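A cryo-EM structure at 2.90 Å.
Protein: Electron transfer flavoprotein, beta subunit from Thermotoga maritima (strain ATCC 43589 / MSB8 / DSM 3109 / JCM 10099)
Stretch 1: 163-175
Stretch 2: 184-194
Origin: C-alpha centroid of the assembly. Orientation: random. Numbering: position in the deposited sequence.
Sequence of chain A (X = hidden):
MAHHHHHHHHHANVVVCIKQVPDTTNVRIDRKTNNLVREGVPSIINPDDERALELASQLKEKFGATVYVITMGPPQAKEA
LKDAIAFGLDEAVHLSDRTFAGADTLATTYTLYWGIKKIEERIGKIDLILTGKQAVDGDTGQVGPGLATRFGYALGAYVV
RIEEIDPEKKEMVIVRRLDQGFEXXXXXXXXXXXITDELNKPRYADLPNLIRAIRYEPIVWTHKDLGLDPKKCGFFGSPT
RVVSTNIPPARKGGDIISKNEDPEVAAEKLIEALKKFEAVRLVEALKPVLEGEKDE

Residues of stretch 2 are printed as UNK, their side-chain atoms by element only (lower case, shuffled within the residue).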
ATOM      1  N   GLU A 163     -58.328  20.806  11.645  1.00 51.95           N
ATOM      2  CA  GLU A 163     -59.701  21.322  11.404  1.00 51.95           C
ATOM      3  C   GLU A 163     -59.817  22.754  11.931  1.00 51.95           C
ATOM      4  O   GLU A 163     -59.428  23.684  11.202  1.00 51.95           O
ATOM      5  CB  GLU A 163     -60.730  20.412  12.074  1.00 51.95           C
ATOM      6  CG  GLU A 163     -60.316  18.953  12.096  1.00 51.95           C
ATOM      7  CD  GLU A 163     -60.228  18.313  10.723  1.00 51.95           C
ATOM      8  OE1 GLU A 163     -59.565  18.897   9.845  1.00 51.95           O
ATOM      9  OE2 GLU A 163     -60.825  17.236  10.535  1.00 51.95           O
ATOM     10  N   GLU A 164     -60.340  22.907  13.149  1.00 61.37           N
ATOM     11  CA  GLU A 164     -60.522  24.250  13.755  1.00 61.37           C
ATOM     12  C   GLU A 164     -59.312  24.587  14.630  1.00 61.37           C
ATOM     13  O   GLU A 164     -59.137  23.934  15.674  1.00 61.37           O
ATOM     14  CB  GLU A 164     -61.811  24.289  14.577  1.00 61.37           C
ATOM     15  CG  GLU A 164     -62.752  23.135  14.280  1.00 61.37           C
ATOM     16  CD  GLU A 164     -64.035  23.136  15.094  1.00 61.37           C
ATOM     17  OE1 GLU A 164     -65.039  23.697  14.610  1.00 61.37           O
ATOM     18  OE2 GLU A 164     -64.026  22.579  16.209  1.00 61.37           O
ATOM     19  N   ILE A 165     -58.507  25.564  14.204  1.00 60.78           N
ATOM     20  CA  ILE A 165     -57.324  26.009  14.998  1.00 60.78           C
ATOM     21  C   ILE A 165     -57.732  27.286  15.740  1.00 60.78           C
ATOM     22  O   ILE A 165     -57.032  28.306  15.594  1.00 60.78           O
ATOM     23  CB  ILE A 165     -56.096  26.222  14.089  1.00 60.78           C
ATOM     24  CG1 ILE A 165     -54.907  26.808  14.854  1.00 60.78           C
ATOM     25  CG2 ILE A 165     -56.462  27.064  12.877  1.00 60.78           C
ATOM     26  CD1 ILE A 165     -55.011  26.676  16.354  1.00 60.78           C
ATOM     27  N   ASP A 166     -58.837  27.209  16.491  1.00 69.91           N
ATOM     28  CA  ASP A 166     -59.408  28.347  17.264  1.00 69.91           C
ATOM     29  C   ASP A 166     -58.299  29.105  18.002  1.00 69.91           C
ATOM     30  O   ASP A 166     -57.755  28.558  18.979  1.00 69.91           O
ATOM     31  CB  ASP A 166     -60.495  27.870  18.229  1.00 69.91           C
ATOM     32  CG  ASP A 166     -61.894  27.947  17.645  1.00 69.91           C
ATOM     33  OD1 ASP A 166     -62.541  26.887  17.535  1.00 69.91           O
ATOM     34  OD2 ASP A 166     -62.325  29.066  17.305  1.00 69.91           O
ATOM     35  N   PRO A 167     -57.948  30.339  17.575  1.00 72.82           N
ATOM     36  CA  PRO A 167     -56.907  31.126  18.239  1.00 72.82           C
ATOM     37  C   PRO A 167     -57.483  31.927  19.415  1.00 72.82           C
ATOM     38  O   PRO A 167     -56.714  32.472  20.186  1.00 72.82           O
ATOM     39  CB  PRO A 167     -56.475  32.084  17.123  1.00 72.82           C
ATOM     40  CG  PRO A 167     -57.753  32.340  16.355  1.00 72.82           C
ATOM     41  CD  PRO A 167     -58.523  31.037  16.423  1.00 72.82           C
ATOM     42  N   GLU A 168     -58.814  31.972  19.520  1.00 78.66           N
ATOM     43  CA  GLU A 168     -59.496  32.721  20.609  1.00 78.66           C
ATOM     44  C   GLU A 168     -59.674  31.807  21.826  1.00 78.66           C
ATOM     45  O   GLU A 168     -59.478  32.288  22.959  1.00 78.66           O
ATOM     46  CB  GLU A 168     -60.850  33.243  20.125  1.00 78.66           C
ATOM     47  CG  GLU A 168     -60.893  33.519  18.634  1.00 78.66           C
ATOM     48  CD  GLU A 168     -60.339  34.874  18.228  1.00 78.66           C
ATOM     49  OE1 GLU A 168     -60.932  35.896  18.626  1.00 78.66           O
ATOM     50  OE2 GLU A 168     -59.317  34.903  17.517  1.00 78.66           O
ATOM     51  N   LYS A 169     -60.022  30.537  21.591  1.00 71.26           N
ATOM     52  CA  LYS A 169     -60.245  29.564  22.695  1.00 71.26           C
ATOM     53  C   LYS A 169     -58.930  28.857  23.046  1.00 71.26           C
ATOM     54  O   LYS A 169     -58.940  28.040  23.988  1.00 71.26           O
ATOM     55  CB  LYS A 169     -61.321  28.550  22.296  1.00 71.26           C
ATOM     56  CG  LYS A 169     -62.108  28.897  21.040  1.00 71.26           C
ATOM     57  CD  LYS A 169     -63.525  28.359  21.049  1.00 71.26           C
ATOM     58  CE  LYS A 169     -63.588  26.846  21.050  1.00 71.26           C
ATOM     59  NZ  LYS A 169     -63.814  26.304  19.689  1.00 71.26           N
ATOM     60  N   LYS A 170     -57.851  29.166  22.320  1.00 64.91           N
ATOM     61  CA  LYS A 170     -56.521  28.542  22.563  1.00 64.91           C
ATOM     62  C   LYS A 170     -56.684  27.019  22.602  1.00 64.91           C
ATOM     63  O   LYS A 170     -56.149  26.390  23.532  1.00 64.91           O
ATOM     64  CB  LYS A 170     -55.898  29.075  23.857  1.00 64.91           C
ATOM     65  CG  LYS A 170     -54.422  29.448  23.767  1.00 64.91           C
ATOM     66  CD  LYS A 170     -53.972  29.786  22.361  1.00 64.91           C
ATOM     67  CE  LYS A 170     -54.336  31.194  21.942  1.00 64.91           C
ATOM     68  NZ  LYS A 170     -53.186  31.903  21.335  1.00 64.91           N
ATOM     69  N   GLU A 171     -57.406  26.463  21.627  1.00 60.87           N
ATOM     70  CA  GLU A 171     -57.637  24.997  21.542  1.00 60.87           C
ATOM     71  C   GLU A 171     -57.918  24.647  20.079  1.00 60.87           C
ATOM     72  O   GLU A 171     -58.717  25.364  19.452  1.00 60.87           O
ATOM     73  CB  GLU A 171     -58.798  24.583  22.448  1.00 60.87           C
ATOM     74  CG  GLU A 171     -60.146  25.105  21.988  1.00 60.87           C
ATOM     75  CD  GLU A 171     -61.246  24.984  23.029  1.00 60.87           C
ATOM     76  OE1 GLU A 171     -60.983  24.395  24.096  1.00 60.87           O
ATOM     77  OE2 GLU A 171     -62.361  25.477  22.770  1.00 60.87           O
ATOM     78  N   MET A 172     -57.288  23.590  19.564  1.00 55.39           N
ATOM     79  CA  MET A 172     -57.485  23.222  18.137  1.00 55.39           C
ATOM     80  C   MET A 172     -57.774  21.724  17.994  1.00 55.39           C
ATOM     81  O   MET A 172     -57.328  20.942  18.849  1.00 55.39           O
ATOM     82  CB  MET A 172     -56.256  23.594  17.304  1.00 55.39           C
ATOM     83  CG  MET A 172     -55.716  22.452  16.474  1.00 55.39           C
ATOM     84  SD  MET A 172     -53.934  22.598  16.218  1.00 55.39           S
ATOM     85  CE  MET A 172     -53.331  21.981  17.788  1.00 55.39           C
ATOM     86  N   VAL A 173     -58.489  21.376  16.922  1.00 48.71           N
ATOM     87  CA  VAL A 173     -58.903  20.022  16.573  1.00 48.71           C
ATOM     88  C   VAL A 173     -57.968  19.480  15.502  1.00 48.71           C
ATOM     89  O   VAL A 173     -57.871  20.034  14.402  1.00 48.71           O
ATOM     90  CB  VAL A 173     -60.368  19.970  16.116  1.00 48.71           C
ATOM     91  CG1 VAL A 173     -60.678  18.632  15.474  1.00 48.71           C
ATOM     92  CG2 VAL A 173     -61.268  20.158  17.308  1.00 48.71           C
ATOM     93  N   ILE A 174     -57.278  18.398  15.839  1.00 39.92           N
ATOM     94  CA  ILE A 174     -56.430  17.675  14.913  1.00 39.92           C
ATOM     95  C   ILE A 174     -57.122  16.363  14.575  1.00 39.92           C
ATOM     96  O   ILE A 174     -58.175  16.039  15.116  1.00 39.92           O
ATOM     97  CB  ILE A 174     -55.033  17.426  15.498  1.00 39.92           C
ATOM     98  CG1 ILE A 174     -55.123  16.394  16.619  1.00 39.92           C
ATOM     99  CG2 ILE A 174     -54.469  18.711  16.039  1.00 39.92           C
ATOM    100  CD1 ILE A 174     -53.839  15.679  16.901  1.00 39.92           C
ATOM    101  N   VAL A 175     -56.536  15.613  13.646  1.00 34.78           N
ATOM    102  CA  VAL A 175     -56.976  14.253  13.334  1.00 34.78           C
ATOM    103  C   VAL A 175     -55.736  13.371  13.452  1.00 34.78           C
ATOM    104  O   VAL A 175     -54.952  13.238  12.510  1.00 34.78           O
ATOM    105  CB  VAL A 175     -57.622  14.136  11.949  1.00 34.78           C
ATOM    106  CG1 VAL A 175     -58.055  12.721  11.682  1.00 34.78           C
ATOM    107  CG2 VAL A 175     -58.828  15.036  11.847  1.00 34.78           C
ATOM    108  N   UNK A 184     -60.490  12.418  15.708  1.00 47.83           N
ATOM    109  CA  UNK A 184     -60.470  13.850  15.953  1.00 47.83           C
ATOM    110  C   UNK A 184     -60.248  14.095  17.437  1.00 47.83           C
ATOM    111  O   UNK A 184     -60.830  13.407  18.278  1.00 47.83           O
ATOM    112  n   UNK A 184     -64.646  17.003  13.309  1.00 47.83           N
ATOM    113  c   UNK A 184     -62.053  14.297  14.015  1.00 47.83           C
ATOM    114  c   UNK A 184     -63.399  16.396  13.844  1.00 47.83           C
ATOM    115  c   UNK A 184     -63.382  14.898  13.618  1.00 47.83           C
ATOM    116  c   UNK A 184     -61.772  14.496  15.489  1.00 47.83           C
ATOM    117  N   UNK A 185     -59.393  15.060  17.762  1.00 48.37           N
ATOM    118  CA  UNK A 185     -58.976  15.316  19.136  1.00 48.37           C
ATOM    119  C   UNK A 185     -58.996  16.819  19.364  1.00 48.37           C
ATOM    120  O   UNK A 185     -58.330  17.563  18.639  1.00 48.37           O
ATOM    121  c   UNK A 185     -57.573  14.754  19.420  1.00 48.37           C
ATOM    122  c   UNK A 185     -57.022  15.311  20.707  1.00 48.37           C
ATOM    123  c   UNK A 185     -56.222  12.636  19.667  1.00 48.37           C
ATOM    124  c   UNK A 185     -57.589  13.232  19.493  1.00 48.37           C
ATOM    125  N   UNK A 186     -59.739  17.267  20.373  1.00 57.46           N
ATOM    126  CA  UNK A 186     -59.712  18.673  20.775  1.00 57.46           C
ATOM    127  C   UNK A 186     -58.491  18.886  21.653  1.00 57.46           C
ATOM    128  O   UNK A 186     -58.539  18.721  22.870  1.00 57.46           O
ATOM    129  n   UNK A 186     -64.291  21.349  19.247  1.00 57.46           N
ATOM    130  n   UNK A 186     -63.181  21.203  21.257  1.00 57.46           N
ATOM    131  c   UNK A 186     -62.243  18.995  20.714  1.00 57.46           C
ATOM    132  c   UNK A 186     -60.978  19.064  21.525  1.00 57.46           C
ATOM    133  c   UNK A 186     -63.626  21.929  20.238  1.00 57.46           C
ATOM    134  c   UNK A 186     -63.372  19.761  21.377  1.00 57.46           C
ATOM    135  n   UNK A 186     -63.406  23.233  20.209  1.00 57.46           N
ATOM    136  N   UNK A 187     -57.379  19.261  21.033  1.00 51.43           N
ATOM    137  CA  UNK A 187     -56.196  19.606  21.802  1.00 51.43           C
ATOM    138  C   UNK A 187     -56.373  20.957  22.473  1.00 51.43           C
ATOM    139  O   UNK A 187     -57.052  21.845  21.959  1.00 51.43           O
ATOM    140  c   UNK A 187     -52.927  18.632  20.087  1.00 51.43           C
ATOM    141  c   UNK A 187     -54.167  17.463  21.843  1.00 51.43           C
ATOM    142  c   UNK A 187     -54.965  19.640  20.908  1.00 51.43           C
ATOM    143  c   UNK A 187     -54.282  18.316  20.607  1.00 51.43           C
ATOM    144  N   UNK A 188     -55.747  21.110  23.630  1.00 52.93           N
ATOM    145  CA  UNK A 188     -55.778  22.356  24.381  1.00 52.93           C
ATOM    146  C   UNK A 188     -54.421  23.029  24.248  1.00 52.93           C
ATOM    147  O   UNK A 188     -53.407  22.468  24.672  1.00 52.93           O
ATOM    148  c   UNK A 188     -56.117  22.104  25.849  1.00 52.93           C
ATOM    149  c   UNK A 188     -57.319  24.255  26.315  1.00 52.93           C
ATOM    150  n   UNK A 188     -57.510  25.301  28.565  1.00 52.93           N
ATOM    151  c   UNK A 188     -56.158  23.360  26.701  1.00 52.93           C
ATOM    152  c   UNK A 188     -57.306  25.545  27.111  1.00 52.93           C
ATOM    153  N   UNK A 189     -54.405  24.216  23.650  1.00 48.33           N
ATOM    154  CA  UNK A 189     -53.161  24.959  23.526  1.00 48.33           C
ATOM    155  C   UNK A 189     -52.735  25.485  24.896  1.00 48.33           C
ATOM    156  O   UNK A 189     -53.578  25.935  25.676  1.00 48.33           O
ATOM    157  c   UNK A 189     -53.314  26.117  22.541  1.00 48.33           C
ATOM    158  c   UNK A 189     -53.355  26.969  20.195  1.00 48.33           C
ATOM    159  c   UNK A 189     -53.605  25.763  21.081  1.00 48.33           C
ATOM    160  c   UNK A 189     -52.785  24.573  20.610  1.00 48.33           C
ATOM    161  N   UNK A 190     -51.433  25.449  25.223  1.00 41.86           N
ATOM    162  CA  UNK A 190     -50.253  25.074  24.435  1.00 41.86           C
ATOM    163  C   UNK A 190     -50.082  23.579  24.209  1.00 41.86           C
ATOM    164  O   UNK A 190     -50.130  22.803  25.156  1.00 41.86           O
ATOM    165  c   UNK A 190     -49.707  26.479  26.318  1.00 41.86           C
ATOM    166  c   UNK A 190     -49.093  25.604  25.280  1.00 41.86           C
ATOM    167  c   UNK A 190     -51.045  25.906  26.562  1.00 41.86           C
ATOM    168  N   UNK A 191     -49.888  23.197  22.950  1.00 34.77           N
ATOM    169  CA  UNK A 191     -49.797  21.802  22.556  1.00 34.77           C
ATOM    170  C   UNK A 191     -48.501  21.564  21.802  1.00 34.77           C
ATOM    171  O   UNK A 191     -47.854  22.495  21.327  1.00 34.77           O
ATOM    172  c   UNK A 191     -50.984  21.392  21.684  1.00 34.77           C
ATOM    173  N   UNK A 192     -48.128  20.296  21.699  1.00 27.81           N
ATOM    174  CA  UNK A 192     -46.961  19.878  20.935  1.00 27.81           C
ATOM    175  C   UNK A 192     -47.467  18.936  19.855  1.00 27.81           C
ATOM    176  O   UNK A 192     -47.793  17.776  20.128  1.00 27.81           O
ATOM    177  c   UNK A 192     -44.767  18.663  20.956  1.00 27.81           C
ATOM    178  c   UNK A 192     -45.896  19.212  21.810  1.00 27.81           C
ATOM    179  c   UNK A 192     -45.355  20.205  22.805  1.00 27.81           C
ATOM    180  N   UNK A 193     -47.557  19.430  18.629  1.00 25.94           N
ATOM    181  CA  UNK A 193     -47.991  18.587  17.534  1.00 25.94           C
ATOM    182  C   UNK A 193     -46.831  17.747  17.021  1.00 25.94           C
ATOM    183  O   UNK A 193     -45.672  17.943  17.385  1.00 25.94           O
ATOM    184  c   UNK A 193     -48.580  19.427  16.408  1.00 25.94           C
ATOM    185  c   UNK A 193     -50.882  18.924  17.065  1.00 25.94           C
ATOM    186  c   UNK A 193     -49.955  20.021  16.682  1.00 25.94           C
ATOM    187  c   UNK A 193     -50.489  20.741  15.469  1.00 25.94           C
ATOM    188  N   UNK A 194     -47.161  16.787  16.168  1.00 25.25           N
ATOM    189  CA  UNK A 194     -46.173  15.880  15.597  1.00 25.25           C
ATOM    190  C   UNK A 194     -46.725  15.455  14.246  1.00 25.25           C
ATOM    191  O   UNK A 194     -47.672  14.667  14.177  1.00 25.25           O
ATOM    192  c   UNK A 194     -45.920  14.695  16.526  1.00 25.25           C
ATOM    193  c   UNK A 194     -45.079  13.650  15.875  1.00 25.25           C
ATOM    194  o   UNK A 194     -45.241  15.149  17.703  1.00 25.25           O
TER

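Position 184 carries four carbons in an unbranched row ending in nitrogen, and its carbons lie against Val 173 and Val 175; this is lysine. The chain lies on the side of the sheet shared by those valines: Lys 184 CE is 3.9 Å from Val 173 CG1, and Lys 184 CG is 4.0 Å from Val 175 CG2, so its aliphatic part covers both.

Position 185 has four carbons, forked at the first, with one arm two carbons long, and packs against Ile 174. Branching at CB with unequal arms identifies isoleucine. Its CB is 4.1 Å from Ile 174 CG1, and its backbone pairs with the same residue: Ile 185 N to Ile 174 O and Ile 174 N to Ile 185 O are both 3.1 Å, each with an angle of 156° at the hydrogen.

Position 186 shows three carbons, a nitrogen, then a carbon bearing two more nitrogens; this end group lies near the carboxylates of Glu 164 and Glu 171 and against Val 173. It is a guanidinium, hence arginine. Arg 186 NH2 donates to Glu 164 OE2 at 3.3 Å within a salt bridge, and Val 173 CG2 lies over one face of the group. Arg 186 NH1 is 3.6 Å from Glu 171 OE2, also a salt bridge, although the carboxylate oxygen is crowded in the model and less surely placed. Lys 169 NZ, 3.1 Å from Arg 186 NH1, is a like charge rather than a partner; Lys 169 NZ is bound to Asp 166 OD1 at 2.6 Å.

Position 187 has four carbons forked at the second, and an end carbon reaches Met 172 and Ile 174; this is leucine. Leu 187 CD1 is 4.1 Å from Met 172 CE and 4.3 Å from Ile 174 CG2. Met 172 N donates to Leu 187 O at 3.0 Å; the return bond, Leu 187 N to Met 172 O, is short at 2.8 Å but weak, its angle being 128°.

Position 188 again has four carbons in a row ending in nitrogen, passing Lys 170 and Glu 171: lysine. Lys 188 CD approaches Lys 170 O at 3.7 Å and Glu 171 CB at 4.2 Å.

Position 189 has four carbons forked at the second, its end carbons touching Ile 165, Lys 170 and Met 172; again leucine. Leu 189 CD2 is 3.9 Å from Met 172 CE, while Leu 189 CD1 is 3.6 Å from Lys 170 CD and 4.2 Å from Ile 165 CD1. Leu 189 N donates to Lys 170 O at 2.8 Å.

Position 190, three carbons closing a ring onto N, preceded by a cis peptide and pointing away, is proline. Position 191, one carbon, is alanine. Position 192, one carbon carrying two, pointing away, is valine.

Position 193 has four carbons forked at the second, and its two end carbons reach Met 172 and Ile 174; this is leucine. Leu 193 CD1 is 3.9 Å from Met 172 CE, and Leu 193 CD2 is 3.7 Å from Ile 174 CG2. Position 194, a carbon carrying one oxygen and one carbon, out of reach, is threonine.

The contact is an antiparallel ladder, its strands at 150°, burying 896 Å². One face, with Met 172, Ile 174, Ile 185 and Leu 187, packs apolar groups; the other combines valine packing with Arg 186 salt bridges.

Stretch 2, residues 184-194: KIRLKLPAVLT
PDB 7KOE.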